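Local coordinates for protein mevalonate kinase, putative (Leishmania major, PDB 2HFS) that probably catalyses the ATP-dependent phosphorylation of (R)-mevalonate to (R)-5-phosphomevalonate, a step of isoprenoid and sterol biosynthesis, at residues Ala36-Ile41 and Asn159-Tyr164; Asp87-Asp92 and Tyr130-Thr135; Asp96-Phe101 and Arg124-Leu129; Gly166-Arg171 and Ser177-Ile182; Tyr189-Gly194 and Lys307-Lys312. One frame throughout, in Å; residues are numbered along the deposited sequence. Where two conformers were deposited one is given.

Overall arrangement
Along the chain, contact 3 is nested within the loop closed by contact 2, and contact 2 within that closed by contact 1; contacts 4 and 5 follow in series. Contacts 1 and 4 lie close together, their centres about 7 Å apart, because strands 36-52 and 166-172 are neighbours in one mixed sheet. That sheet also holds strand 97-103 of contact 3, whose centre is about 10 Å from that of contact 2; contact 3 uses helix 114-130 and contact 2 the turn that follows it. Contact 5, about 40 Å from contact 2 between centres, ties a helix to a separate four-stranded antiparallel sheet. The two parts meet where Ile-41 touches Leu-190.

Contact 1 of 5, residues Ala36-Ile41 and Asn159-Tyr164; sequences AIVAGI and NTAATY
Ala-161 meets Gly-40 and Val-38 through a single methyl group. Its CB rests 4.0 Å from Gly-40 CA, and 4.2 Å from Val-38 CG1. Because Gly-40 carries no side chain, helix and strand come together almost backbone to backbone, with Gly-40 CA and Ala-161 CA 4.6 Å apart. On Val-38 the touching branch is CG1, which lies opposite the backbone N across the CA-CB bond (chi1 -178°).

Behind this first shell, each partner is held by its own secondary structure. Around Val-38 and Gly-40 the strand is tied to its neighbour 166-172 by backbone hydrogen bonds, Val-38 with Ile-168 and Gly-40 with Gly-166. The last turn of the helix is closed by Thr-163 N bonded to Asn-159 O at 2.8 Å and by Tyr-164 N bonded to Thr-160 O at 3.0 Å. One layer further out, Asn-140 of helix 136-146 hydrogen-bonds the side chains of Asn-159 and Thr-160, while Lys-21 of strand 17-25 touches both Val-38 and Ala-161. The contact thus seats helix 157-164 of the GHMP kinase N-terminal domain on the mixed sheet.

No hydrogen bond joins the two segments, and only 99 Å² is buried, all of it by buried residues; the attraction is therefore van der Waals and hydrophobic, and depends on the close fit of small groups.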
# COMPACT_ATOMS: atom_id res chain seq x y z
N ALA A 36 -2.12 -9.34 -10.33
CA ALA A 36 -1.28 -8.94 -9.20
C ALA A 36 -1.94 -9.31 -7.87
O ALA A 36 -3.16 -9.43 -7.78
CB ALA A 36 -0.97 -7.43 -9.26
N ILE A 37 -1.13 -9.56 -6.85
CA ILE A 37 -1.64 -9.83 -5.53
C ILE A 37 -1.15 -8.71 -4.64
O ILE A 37 0.06 -8.49 -4.47
CB ILE A 37 -1.21 -11.25 -5.01
CG1 ILE A 37 -1.67 -12.36 -5.98
CG2 ILE A 37 -1.76 -11.49 -3.58
CD1 ILE A 37 -1.17 -13.81 -5.64
N VAL A 38 -2.12 -7.97 -4.10
CA VAL A 38 -1.86 -6.87 -3.18
C VAL A 38 -2.40 -7.22 -1.80
O VAL A 38 -3.45 -7.87 -1.66
CB VAL A 38 -2.48 -5.55 -3.69
CG1 VAL A 38 -2.16 -4.42 -2.73
CG2 VAL A 38 -1.97 -5.22 -5.09
N ALA A 39 -1.67 -6.79 -0.79
CA ALA A 39 -2.02 -7.14 0.57
C ALA A 39 -2.32 -5.88 1.34
O ALA A 39 -1.45 -5.00 1.47
CB ALA A 39 -0.89 -7.91 1.19
N GLY A 40 -3.55 -5.77 1.82
CA GLY A 40 -3.93 -4.71 2.75
C GLY A 40 -3.61 -5.17 4.15
O GLY A 40 -4.24 -6.12 4.66
N ILE A 41 -2.66 -4.50 4.80
CA ILE A 41 -2.11 -4.97 6.07
C ILE A 41 -2.96 -4.52 7.27
O ILE A 41 -3.83 -3.64 7.13
CB ILE A 41 -0.64 -4.55 6.20
CG1 ILE A 41 -0.45 -3.03 6.12
CG2 ILE A 41 0.23 -5.23 5.08
CD1 ILE A 41 0.92 -2.57 6.69
N ASN A 159 -6.02 2.60 -2.72
CA ASN A 159 -7.31 2.87 -2.08
C ASN A 159 -8.12 1.61 -1.83
O ASN A 159 -8.77 1.48 -0.79
CB ASN A 159 -8.14 3.94 -2.80
CG ASN A 159 -8.21 3.75 -4.30
OD1 ASN A 159 -7.33 4.21 -5.04
ND2 ASN A 159 -9.29 3.12 -4.77
N THR A 160 -8.07 0.67 -2.76
CA THR A 160 -8.86 -0.53 -2.61
C THR A 160 -8.33 -1.37 -1.43
O THR A 160 -9.10 -1.87 -0.60
CB THR A 160 -8.89 -1.33 -3.94
OG1 THR A 160 -9.53 -0.54 -4.96
CG2 THR A 160 -9.82 -2.53 -3.82
N ALA A 161 -7.01 -1.52 -1.33
CA ALA A 161 -6.41 -2.22 -0.18
C ALA A 161 -6.71 -1.48 1.13
O ALA A 161 -7.05 -2.09 2.15
CB ALA A 161 -4.89 -2.34 -0.37
N ALA A 162 -6.55 -0.16 1.11
CA ALA A 162 -6.81 0.65 2.29
C ALA A 162 -8.28 0.57 2.77
O ALA A 162 -8.55 0.57 3.98
CB ALA A 162 -6.38 2.10 2.04
N THR A 163 -9.22 0.48 1.84
CA THR A 163 -10.64 0.41 2.19
C THR A 163 -11.06 -0.97 2.69
O THR A 163 -11.80 -1.08 3.68
CB THR A 163 -11.53 0.80 1.01
OG1 THR A 163 -11.19 -0.01 -0.11
CG2 THR A 163 -11.24 2.21 0.55
N TYR A 164 -10.61 -2.01 1.98
CA TYR A 164 -11.08 -3.38 2.24
C TYR A 164 -10.15 -4.23 3.09
O TYR A 164 -10.61 -5.16 3.73
CB TYR A 164 -11.36 -4.14 0.91
CG TYR A 164 -12.49 -3.55 0.08
CD1 TYR A 164 -13.83 -3.79 0.40
CD2 TYR A 164 -12.21 -2.71 -1.00
CE1 TYR A 164 -14.86 -3.24 -0.36
CE2 TYR A 164 -13.22 -2.14 -1.76
CZ TYR A 164 -14.55 -2.41 -1.43
OH TYR A 164 -15.54 -1.85 -2.19

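Contact 2 of 5, residues Asp87-Asp92 and Tyr130-Thr135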
# COMPACT_ATOMS: atom_id res chain seq x y z
N ASP A 87 -14.87 18.19 -1.21
CA ASP A 87 -15.69 18.57 -2.39
C ASP A 87 -16.53 17.40 -2.89
O ASP A 87 -17.71 17.56 -3.19
CB ASP A 87 -14.82 19.11 -3.52
CG ASP A 87 -14.12 20.43 -3.16
OD1 ASP A 87 -14.66 21.18 -2.32
OD2 ASP A 87 -13.03 20.77 -3.66
N HIS A 88 -15.93 16.21 -2.96
CA HIS A 88 -16.62 15.01 -3.41
C HIS A 88 -17.78 14.66 -2.50
O HIS A 88 -18.84 14.23 -2.96
CB HIS A 88 -15.65 13.83 -3.48
CG HIS A 88 -16.29 12.53 -3.84
ND1 HIS A 88 -16.72 12.23 -5.11
CD2 HIS A 88 -16.58 11.44 -3.08
CE1 HIS A 88 -17.24 11.01 -5.12
NE2 HIS A 88 -17.18 10.52 -3.90
N LEU A 89 -17.59 14.86 -1.21
CA LEU A 89 -18.61 14.54 -0.21
C LEU A 89 -19.56 15.70 0.08
O LEU A 89 -20.43 15.60 0.96
CB LEU A 89 -17.94 14.02 1.06
CG LEU A 89 -17.26 12.67 0.77
CD1 LEU A 89 -16.61 12.11 2.02
CD2 LEU A 89 -18.27 11.68 0.18
N LYS A 90 -19.38 16.79 -0.66
CA LYS A 90 -20.20 17.98 -0.55
C LYS A 90 -20.16 18.57 0.87
O LYS A 90 -21.18 18.94 1.44
CB LYS A 90 -21.64 17.69 -1.02
CG LYS A 90 -21.70 17.16 -2.46
CD LYS A 90 -21.75 18.28 -3.47
CE LYS A 90 -21.02 17.92 -4.76
NZ LYS A 90 -21.11 19.01 -5.77
N VAL A 91 -18.96 18.64 1.42
CA VAL A 91 -18.75 19.19 2.75
C VAL A 91 -18.15 20.59 2.58
O VAL A 91 -17.20 20.78 1.81
CB VAL A 91 -17.84 18.28 3.58
CG1 VAL A 91 -17.58 18.88 4.92
CG2 VAL A 91 -18.45 16.88 3.70
N ASP A 92 -18.73 21.55 3.29
CA ASP A 92 -18.43 22.98 3.17
C ASP A 92 -17.93 23.48 4.50
O ASP A 92 -18.68 23.48 5.49
CB ASP A 92 -19.72 23.72 2.83
CG ASP A 92 -19.50 25.20 2.50
OD1 ASP A 92 -18.57 25.84 3.03
OD2 ASP A 92 -20.26 25.81 1.72
N TYR A 130 -20.80 13.39 9.33
CA TYR A 130 -21.91 13.88 8.51
C TYR A 130 -23.03 12.84 8.35
O TYR A 130 -24.04 13.08 7.67
CB TYR A 130 -21.37 14.41 7.17
CG TYR A 130 -20.53 15.66 7.37
CD1 TYR A 130 -21.09 16.92 7.22
CD2 TYR A 130 -19.19 15.57 7.78
CE1 TYR A 130 -20.32 18.08 7.44
CE2 TYR A 130 -18.43 16.72 8.02
CZ TYR A 130 -19.00 17.96 7.85
OH TYR A 130 -18.23 19.08 8.06
N GLN A 131 -22.85 11.69 9.01
CA GLN A 131 -23.77 10.55 8.95
C GLN A 131 -24.20 10.24 7.51
O GLN A 131 -25.38 10.27 7.17
CB GLN A 131 -25.00 10.75 9.85
CG GLN A 131 -24.74 10.73 11.35
CD GLN A 131 -24.51 9.34 11.90
OE1 GLN A 131 -25.46 8.59 12.11
NE2 GLN A 131 -23.25 9.01 12.17
N LEU A 132 -23.21 9.92 6.68
CA LEU A 132 -23.46 9.73 5.25
C LEU A 132 -23.73 8.27 4.94
O LEU A 132 -24.21 7.95 3.84
CB LEU A 132 -22.27 10.21 4.42
CG LEU A 132 -21.80 11.65 4.62
CD1 LEU A 132 -20.53 11.92 3.86
CD2 LEU A 132 -22.92 12.66 4.24
N ASN A 133 -23.42 7.40 5.91
CA ASN A 133 -23.56 5.95 5.75
C ASN A 133 -22.95 5.45 4.44
O ASN A 133 -23.58 4.67 3.71
CB ASN A 133 -25.04 5.52 5.83
CG ASN A 133 -25.68 5.84 7.18
OD1 ASN A 133 -26.69 6.53 7.23
ND2 ASN A 133 -25.09 5.33 8.26
N LEU A 134 -21.73 5.90 4.14
CA LEU A 134 -21.02 5.43 2.96
C LEU A 134 -20.84 3.91 3.01
O LEU A 134 -20.53 3.34 4.07
CB LEU A 134 -19.64 6.11 2.85
CG LEU A 134 -19.43 7.33 1.95
CD1 LEU A 134 -20.67 8.24 1.80
CD2 LEU A 134 -18.19 8.13 2.38
N THR A 135 -21.06 3.28 1.87
CA THR A 135 -20.74 1.87 1.70
C THR A 135 -19.23 1.80 1.46
O THR A 135 -18.57 2.83 1.26
CB THR A 135 -21.49 1.30 0.48
OG1 THR A 135 -20.99 1.90 -0.71
CG2 THR A 135 -22.98 1.70 0.47
O HOH W 1 -20.11 21.28 7.26
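Val-91 supplies the CH-pi part of the contact: its CG2 stands 4.1 Å from the centroid of the Tyr-130 ring and 2° off the ring normal, squarely over one face. The other branch, CG1, sits on that same side nearer the hydroxyl end, 3.4 Å from Tyr-130 CZ and 3.2 Å from Tyr-130 OH. With CG1 opposite the backbone N (chi1 178°), both methyls of Val-91 are brought to the ring.

Purely aliphatic packing centres on Leu-89 CD2. It meets Leu-134 CD2 tip to tip at 4.2 Å, and Leu-132 CD1 lies 4.3 Å from the same methyl. Leu-126 of helix 114-130 and Ser-142 of helix 136-146 also touch Leu-89.

These side chains come from two helix ends and the turns that follow them. Each helix finishes in a Schellman motif, with Lys-90 and Gln-131 taking the positive phi, and the contact joins the turns that follow helices 70-88 and 114-130. After the second turn Thr-135 is the N-cap of helix 136-146, and Ser-127 OG accepts a hydrogen bond from Leu-134 N.

Polar bridging is left to one water. It donates to Asp-92 O at 3.2 Å and is hydrogen-bonded to Tyr-130 OH at 3.0 Å, approaching the tyrosine at the ring edge, in its plane.

Contact 3 of 5, residues Asp96-Phe101 and Arg124-Leu129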
# COMPACT_ATOMS: atom_id res chain seq x y z
N ASP A 96 -18.20 27.16 10.01
CA ASP A 96 -17.55 26.32 11.02
C ASP A 96 -16.73 25.26 10.31
O ASP A 96 -17.19 24.64 9.35
CB ASP A 96 -18.58 25.60 11.88
CG ASP A 96 -19.43 26.53 12.69
OD1 ASP A 96 -19.01 27.70 12.89
OD2 ASP A 96 -20.53 26.17 13.17
N GLY A 97 -15.52 25.04 10.81
CA GLY A 97 -14.59 24.11 10.19
C GLY A 97 -14.52 22.82 10.98
O GLY A 97 -15.44 22.47 11.73
N LEU A 98 -13.40 22.12 10.79
CA LEU A 98 -13.15 20.86 11.47
C LEU A 98 -11.72 20.82 12.00
O LEU A 98 -10.79 21.31 11.37
CB LEU A 98 -13.35 19.67 10.49
CG LEU A 98 -14.74 19.39 9.90
CD1 LEU A 98 -14.71 18.26 8.87
CD2 LEU A 98 -15.79 19.06 10.97
N LYS A 99 -11.56 20.20 13.16
CA LYS A 99 -10.25 19.81 13.61
C LYS A 99 -10.08 18.34 13.27
O LYS A 99 -10.95 17.53 13.58
CB LYS A 99 -10.10 20.04 15.12
CG LYS A 99 -9.79 21.50 15.45
CD LYS A 99 -9.84 21.78 16.96
CE LYS A 99 -8.51 21.63 17.62
NZ LYS A 99 -8.57 22.07 19.05
N MSE A 100 -8.95 18.03 12.63
CA MSE A 100 -8.62 16.69 12.16
C MSE A 100 -7.42 16.18 12.95
O MSE A 100 -6.36 16.84 12.99
CB MSE A 100 -8.30 16.76 10.66
CG MSE A 100 -8.14 15.41 9.98
SE MSE A 100 -7.76 15.61 8.05
CE MSE A 100 -7.51 13.75 7.72
N PHE A 101 -7.56 15.04 13.61
CA PHE A 101 -6.41 14.40 14.24
C PHE A 101 -6.03 13.16 13.44
O PHE A 101 -6.90 12.34 13.16
CB PHE A 101 -6.72 14.03 15.69
CG PHE A 101 -5.60 13.30 16.38
CD1 PHE A 101 -4.59 14.02 17.04
CD2 PHE A 101 -5.54 11.91 16.36
CE1 PHE A 101 -3.55 13.35 17.68
CE2 PHE A 101 -4.48 11.23 17.00
CZ PHE A 101 -3.49 11.94 17.66
N ARG A 124 -14.01 7.85 5.78
CA ARG A 124 -14.75 7.14 6.81
C ARG A 124 -15.17 8.07 7.96
O ARG A 124 -16.32 8.04 8.38
CB ARG A 124 -13.95 5.94 7.34
CG ARG A 124 -13.85 4.77 6.34
CD ARG A 124 -13.43 3.44 6.98
NE ARG A 124 -13.28 2.35 6.02
CZ ARG A 124 -14.29 1.70 5.44
NH1 ARG A 124 -15.56 2.03 5.70
NH2 ARG A 124 -14.03 0.74 4.58
N ALA A 125 -14.24 8.89 8.45
CA ALA A 125 -14.55 9.84 9.54
C ALA A 125 -15.59 10.88 9.13
O ALA A 125 -16.46 11.22 9.93
CB ALA A 125 -13.30 10.52 10.04
N LEU A 126 -15.48 11.38 7.90
CA LEU A 126 -16.48 12.30 7.35
C LEU A 126 -17.84 11.60 7.29
O LEU A 126 -18.87 12.19 7.68
CB LEU A 126 -16.06 12.81 5.96
CG LEU A 126 -14.86 13.77 5.93
CD1 LEU A 126 -14.37 13.97 4.47
CD2 LEU A 126 -15.21 15.12 6.56
N SER A 127 -17.84 10.35 6.81
CA SER A 127 -19.08 9.60 6.77
C SER A 127 -19.69 9.55 8.17
O SER A 127 -20.90 9.78 8.33
CB SER A 127 -18.86 8.17 6.26
OG SER A 127 -20.09 7.47 6.19
N GLU A 128 -18.86 9.29 9.18
CA GLU A 128 -19.38 9.29 10.54
C GLU A 128 -19.98 10.64 10.91
O GLU A 128 -21.14 10.73 11.30
CB GLU A 128 -18.35 8.89 11.58
CG GLU A 128 -18.97 8.86 12.98
CD GLU A 128 -18.08 8.34 14.08
OE1 GLU A 128 -17.02 7.77 13.80
OE2 GLU A 128 -18.48 8.50 15.26
N LEU A 129 -19.18 11.70 10.77
CA LEU A 129 -19.53 12.98 11.35
C LEU A 129 -20.73 13.59 10.65
O LEU A 129 -21.58 14.21 11.29
CB LEU A 129 -18.34 13.93 11.28
CG LEU A 129 -18.44 15.12 12.24
CD1 LEU A 129 -17.86 14.70 13.58
CD2 LEU A 129 -17.64 16.27 11.69
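Leu-98 meets Leu-126 and Leu-129 methyl to methyl, with no aromatic, amide or carboxylate face or edge between them. Leu-98 divides its fork between two helix residues. Its CD1 lies 3.9 Å from Leu-126 CD2, the two side chains meeting at a slant, and its CD2 lies 3.4 Å from Leu-129 CD2, tighter than ordinary carbon-carbon contact. Leu-98 and Leu-129 run past one another in opposite senses. The leucines of the helix reach this spot differently: Leu-129 has CG turned opposite the backbone N (chi1 -161°), whereas Leu-126, whose CB is not aimed at the strand, brings its CD2 in from the flank.

The backbones stay well apart, 10.1 Å between Leu-98 CA and Leu-126 CA, which is a helix packed over a sheet through side chains. Leu-58 of strand 58-62, Leu-49 of strand 36-52 and Leu-93 of a loop, with Val-85 and Leu-86 of helix 70-88, line the surroundings; both contact segments belong to the GHMP kinase N-terminal family region. All three touching residues are buried and no hydrogen bond crosses, so hydrophobic burial holds strand 97-103 to helix 114-130, with the one short methyl pair marking locally tight packing.

Contact 4 of 5, residues Gly166-Arg171 and Ser177-Ile182; sequences GLILYR and SVFKPI
Leu-169 and Lys-180 satisfy each other's backbone completely: Leu-169 N donates to Lys-180 O at 2.8 Å, and Lys-180 N donates to Leu-169 O at 3.1 Å. Two residues further on, Arg-171 and Val-178 repeat the exchange, with Arg-171 N to Val-178 O at 3.0 Å and Val-178 N to Arg-171 O at 2.7 Å. At the other end the pairing slackens. Ile-182 N still donates to Leu-167 O but stands 49° out of the carbonyl plane, and water 2 fills the return position, accepting from Leu-167 N at 2.8 Å and donating to Ile-182 O at 3.0 Å.

This is an antiparallel beta hairpin at the margin of the mixed sheet. Ile-168 and Tyr-170, in the non-hydrogen-bonded pairs, turn their backbone polar groups to Val-38 and Ala-36 of strand 36-52. Pro-181, which has no N-H to offer, stands opposite Ile-168, where no cross-strand bond is required.

On the other side-chain positions, Tyr-170 has CG roughly trans to its N (chi1 154°), which lays its ring beside that of Phe-179, planes 23° apart but slid so that they barely overlap; Tyr-170 CD2 and Phe-179 CE2 come to 3.3 Å. Ser-177 OG, at the edge of the tyrosine ring, is hydrogen-bonded to Ser-155 O. On the opposite face, Ile-182 CD1 meets Leu-169 CB, the side chains crossing at about a right angle, and helix 216-239 covers both. Lys-180 NZ ends beside Leu-169 CD2, 5.6 Å from Arg-171 NH1; any repulsion is probably moderated by the long, weak pairing of Arg-171 with Glu-35.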
# COMPACT_ATOMS: atom_id res chain seq x y z
N GLY A 166 -6.92 -7.09 3.67
CA GLY A 166 -6.81 -8.49 3.25
C GLY A 166 -6.02 -8.67 1.97
O GLY A 166 -5.32 -7.76 1.55
N LEU A 167 -6.09 -9.85 1.37
CA LEU A 167 -5.45 -10.09 0.08
C LEU A 167 -6.43 -9.78 -1.02
O LEU A 167 -7.64 -10.01 -0.88
CB LEU A 167 -4.97 -11.54 -0.04
CG LEU A 167 -3.90 -12.01 0.93
CD1 LEU A 167 -3.49 -13.43 0.55
CD2 LEU A 167 -2.66 -11.10 0.97
N ILE A 168 -5.90 -9.24 -2.11
CA ILE A 168 -6.70 -8.69 -3.20
C ILE A 168 -6.05 -9.01 -4.53
O ILE A 168 -4.87 -8.71 -4.75
CB ILE A 168 -6.86 -7.17 -3.02
CG1 ILE A 168 -7.66 -6.88 -1.74
CG2 ILE A 168 -7.50 -6.50 -4.27
CD1 ILE A 168 -7.89 -5.43 -1.43
N LEU A 169 -6.84 -9.61 -5.42
CA LEU A 169 -6.43 -9.86 -6.79
C LEU A 169 -6.70 -8.62 -7.62
O LEU A 169 -7.83 -8.12 -7.67
CB LEU A 169 -7.18 -11.07 -7.35
CG LEU A 169 -6.66 -11.76 -8.62
CD1 LEU A 169 -5.31 -12.45 -8.37
CD2 LEU A 169 -7.70 -12.76 -9.11
N TYR A 170 -5.65 -8.13 -8.28
CA TYR A 170 -5.65 -6.85 -8.98
C TYR A 170 -5.21 -7.06 -10.41
O TYR A 170 -4.12 -7.58 -10.67
CB TYR A 170 -4.74 -5.87 -8.22
CG TYR A 170 -4.06 -4.70 -8.95
CD1 TYR A 170 -2.75 -4.35 -8.62
CD2 TYR A 170 -4.73 -3.92 -9.89
CE1 TYR A 170 -2.11 -3.28 -9.22
CE2 TYR A 170 -4.09 -2.84 -10.51
CZ TYR A 170 -2.78 -2.53 -10.16
OH TYR A 170 -2.11 -1.47 -10.75
N ARG A 171 -6.08 -6.69 -11.35
CA ARG A 171 -5.74 -6.80 -12.77
C ARG A 171 -6.42 -5.74 -13.62
O ARG A 171 -7.52 -5.28 -13.31
CB ARG A 171 -6.03 -8.20 -13.31
CG ARG A 171 -7.48 -8.64 -13.27
CD ARG A 171 -7.72 -9.98 -13.94
NE ARG A 171 -7.60 -9.90 -15.39
CZ ARG A 171 -7.44 -10.94 -16.20
NH1 ARG A 171 -7.38 -12.18 -15.71
NH2 ARG A 171 -7.34 -10.75 -17.51
N SER A 177 -8.86 -1.17 -14.04
CA SER A 177 -8.50 -1.93 -12.85
C SER A 177 -9.70 -2.70 -12.32
O SER A 177 -10.79 -2.14 -12.15
CB SER A 177 -7.93 -1.00 -11.78
OG SER A 177 -6.68 -0.46 -12.20
N VAL A 178 -9.50 -4.00 -12.10
CA VAL A 178 -10.52 -4.90 -11.55
C VAL A 178 -9.95 -5.56 -10.30
O VAL A 178 -8.82 -6.05 -10.31
CB VAL A 178 -10.99 -5.95 -12.60
CG1 VAL A 178 -11.48 -7.25 -11.93
CG2 VAL A 178 -12.07 -5.37 -13.47
N PHE A 179 -10.74 -5.54 -9.22
CA PHE A 179 -10.33 -6.07 -7.92
C PHE A 179 -11.32 -7.09 -7.35
O PHE A 179 -12.52 -6.89 -7.38
CB PHE A 179 -10.15 -4.94 -6.91
CG PHE A 179 -9.18 -3.87 -7.35
CD1 PHE A 179 -9.64 -2.68 -7.91
CD2 PHE A 179 -7.80 -4.04 -7.20
CE1 PHE A 179 -8.76 -1.69 -8.31
CE2 PHE A 179 -6.91 -3.06 -7.60
CZ PHE A 179 -7.39 -1.88 -8.16
N LYS A 180 -10.79 -8.19 -6.81
CA LYS A 180 -11.59 -9.13 -6.03
C LYS A 180 -10.80 -9.67 -4.85
O LYS A 180 -9.58 -9.78 -4.93
CB LYS A 180 -12.13 -10.29 -6.90
CG LYS A 180 -11.25 -10.71 -8.06
CD LYS A 180 -12.12 -11.33 -9.18
CE LYS A 180 -11.55 -11.03 -10.58
NZ LYS A 180 -10.52 -12.02 -11.02
N PRO A 181 -11.49 -10.00 -3.76
CA PRO A 181 -10.82 -10.50 -2.56
C PRO A 181 -10.31 -11.93 -2.76
O PRO A 181 -10.87 -12.69 -3.56
CB PRO A 181 -11.93 -10.48 -1.50
CG PRO A 181 -13.22 -10.62 -2.29
CD PRO A 181 -12.96 -9.95 -3.60
N ILE A 182 -9.26 -12.26 -2.01
CA ILE A 182 -8.68 -13.58 -2.05
C ILE A 182 -8.86 -14.20 -0.67
O ILE A 182 -8.33 -13.70 0.33
CB ILE A 182 -7.16 -13.51 -2.42
CG1 ILE A 182 -6.98 -12.99 -3.84
CG2 ILE A 182 -6.49 -14.87 -2.24
CD1 ILE A 182 -5.54 -12.62 -4.20
O HOH W 2 -7.21 -12.13 2.60

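Contact 5 of 5, residues Tyr189-Gly194 and Lys307-Lys312; sequences YLVVVG and KGLKAK
Val-193 and Leu-309 mark the nearest approach of the two backbones, their CA atoms 9.2 Å apart, a separation bridged by side chains alone. Residues 189-194 are extended throughout, so that Val-191 and Val-193 both direct CB at the helix while Val-192, between them, directs its CB away. Residues 307-312 form the last part of helix 299-312; Ala-311 N is bonded to Lys-307 O at 3.1 Å, whereas the bond from Lys-312 N to Gly-308 O is weak, as expected where the helix runs out.

Strand 188-194 is an inner member of a four-stranded antiparallel sheet. Val-191 and Val-193 share backbone hydrogen bonds with Ala-294 and Ala-292 of strand 291-296, and Leu-190 and Val-192 with Tyr-322 and Trp-320 of strand 318-324. Helix 299-312 packs on one face of this sheet, in the region of the GHMP kinase C-terminal family.

One methyl, Leu-309 CD1, makes every side-chain contact between the segments. It comes 3.7 Å from Val-193 CG2, where the two side chains meet end-on, and 4.0 Å from Val-191 CG1, beside which Leu-309 runs antiparallel. The valines share the same rotamer (Val-193 chi1 178°), yet present different branches, CG1 of Val-191 and CG2 of Val-193; the methyl rests over both valines from the helix side. Only 85 Å² is buried here. Ile-319 also touches Val-191 and Leu-309, and helix 264-275 supplies Ile-269 against Val-193, and Thr-272 and Cys-273 against Leu-309.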
# COMPACT_ATOMS: atom_id res chain seq x y z
N TYR A 189 3.08 -13.23 8.37
CA TYR A 189 4.02 -12.49 9.18
C TYR A 189 5.04 -11.81 8.25
O TYR A 189 5.90 -12.49 7.67
CB TYR A 189 4.70 -13.43 10.18
CG TYR A 189 3.77 -14.02 11.24
CD1 TYR A 189 3.28 -15.32 11.13
CD2 TYR A 189 3.40 -13.27 12.36
CE1 TYR A 189 2.43 -15.86 12.10
CE2 TYR A 189 2.56 -13.81 13.34
CZ TYR A 189 2.08 -15.10 13.19
OH TYR A 189 1.24 -15.63 14.16
N LEU A 190 4.91 -10.49 8.08
CA LEU A 190 5.73 -9.72 7.14
C LEU A 190 6.80 -8.87 7.81
O LEU A 190 6.56 -8.27 8.88
CB LEU A 190 4.84 -8.82 6.26
CG LEU A 190 3.74 -9.49 5.42
CD1 LEU A 190 2.96 -8.46 4.59
CD2 LEU A 190 4.35 -10.53 4.51
N VAL A 191 7.97 -8.79 7.18
CA VAL A 191 8.94 -7.75 7.54
C VAL A 191 9.00 -6.85 6.31
O VAL A 191 9.28 -7.32 5.21
CB VAL A 191 10.36 -8.29 7.86
CG1 VAL A 191 11.27 -7.15 8.23
CG2 VAL A 191 10.32 -9.29 9.02
N VAL A 192 8.68 -5.57 6.47
CA VAL A 192 8.76 -4.65 5.36
C VAL A 192 9.89 -3.68 5.65
O VAL A 192 10.04 -3.22 6.79
CB VAL A 192 7.44 -3.90 5.10
CG1 VAL A 192 7.58 -2.95 3.88
CG2 VAL A 192 6.28 -4.89 4.91
N VAL A 193 10.70 -3.38 4.64
CA VAL A 193 11.94 -2.61 4.85
C VAL A 193 11.98 -1.39 3.94
O VAL A 193 11.78 -1.51 2.73
CB VAL A 193 13.19 -3.50 4.59
CG1 VAL A 193 14.47 -2.72 4.76
CG2 VAL A 193 13.19 -4.73 5.48
N GLY A 194 12.23 -0.21 4.50
CA GLY A 194 12.35 0.98 3.69
C GLY A 194 13.80 1.31 3.37
O GLY A 194 14.66 1.27 4.27
N LYS A 307 16.40 -8.84 13.65
CA LYS A 307 17.74 -8.85 14.26
C LYS A 307 18.85 -8.89 13.22
O LYS A 307 19.83 -8.16 13.33
CB LYS A 307 17.90 -10.06 15.19
CG LYS A 307 17.54 -9.79 16.65
CD LYS A 307 18.41 -10.61 17.63
CE LYS A 307 17.94 -12.06 17.77
NZ LYS A 307 18.47 -12.71 19.01
N GLY A 308 18.69 -9.74 12.20
CA GLY A 308 19.73 -9.95 11.18
C GLY A 308 19.89 -8.75 10.26
O GLY A 308 21.01 -8.38 9.87
N LEU A 309 18.77 -8.13 9.90
CA LEU A 309 18.83 -6.89 9.12
C LEU A 309 19.57 -5.78 9.88
O LEU A 309 20.37 -5.03 9.31
CB LEU A 309 17.41 -6.44 8.75
CG LEU A 309 16.69 -7.29 7.67
CD1 LEU A 309 15.22 -6.94 7.69
CD2 LEU A 309 17.29 -7.11 6.25
N LYS A 310 19.28 -5.66 11.17
CA LYS A 310 19.87 -4.59 11.97
C LYS A 310 21.38 -4.80 12.14
O LYS A 310 22.15 -3.85 12.13
CB LYS A 310 19.18 -4.48 13.33
CG LYS A 310 17.79 -3.82 13.28
CD LYS A 310 17.20 -3.66 14.68
CE LYS A 310 15.73 -3.20 14.62
N ALA A 311 21.80 -6.05 12.29
CA ALA A 311 23.21 -6.34 12.52
C ALA A 311 24.02 -6.34 11.23
O ALA A 311 25.23 -6.08 11.26
CB ALA A 311 23.36 -7.67 13.23
N LYS A 312 23.36 -6.62 10.10
CA LYS A 312 24.07 -7.02 8.89
C LYS A 312 23.73 -6.26 7.62
O LYS A 312 24.43 -6.40 6.63
CB LYS A 312 23.90 -8.52 8.65
CG LYS A 312 24.30 -9.40 9.83
CD LYS A 312 25.80 -9.34 10.15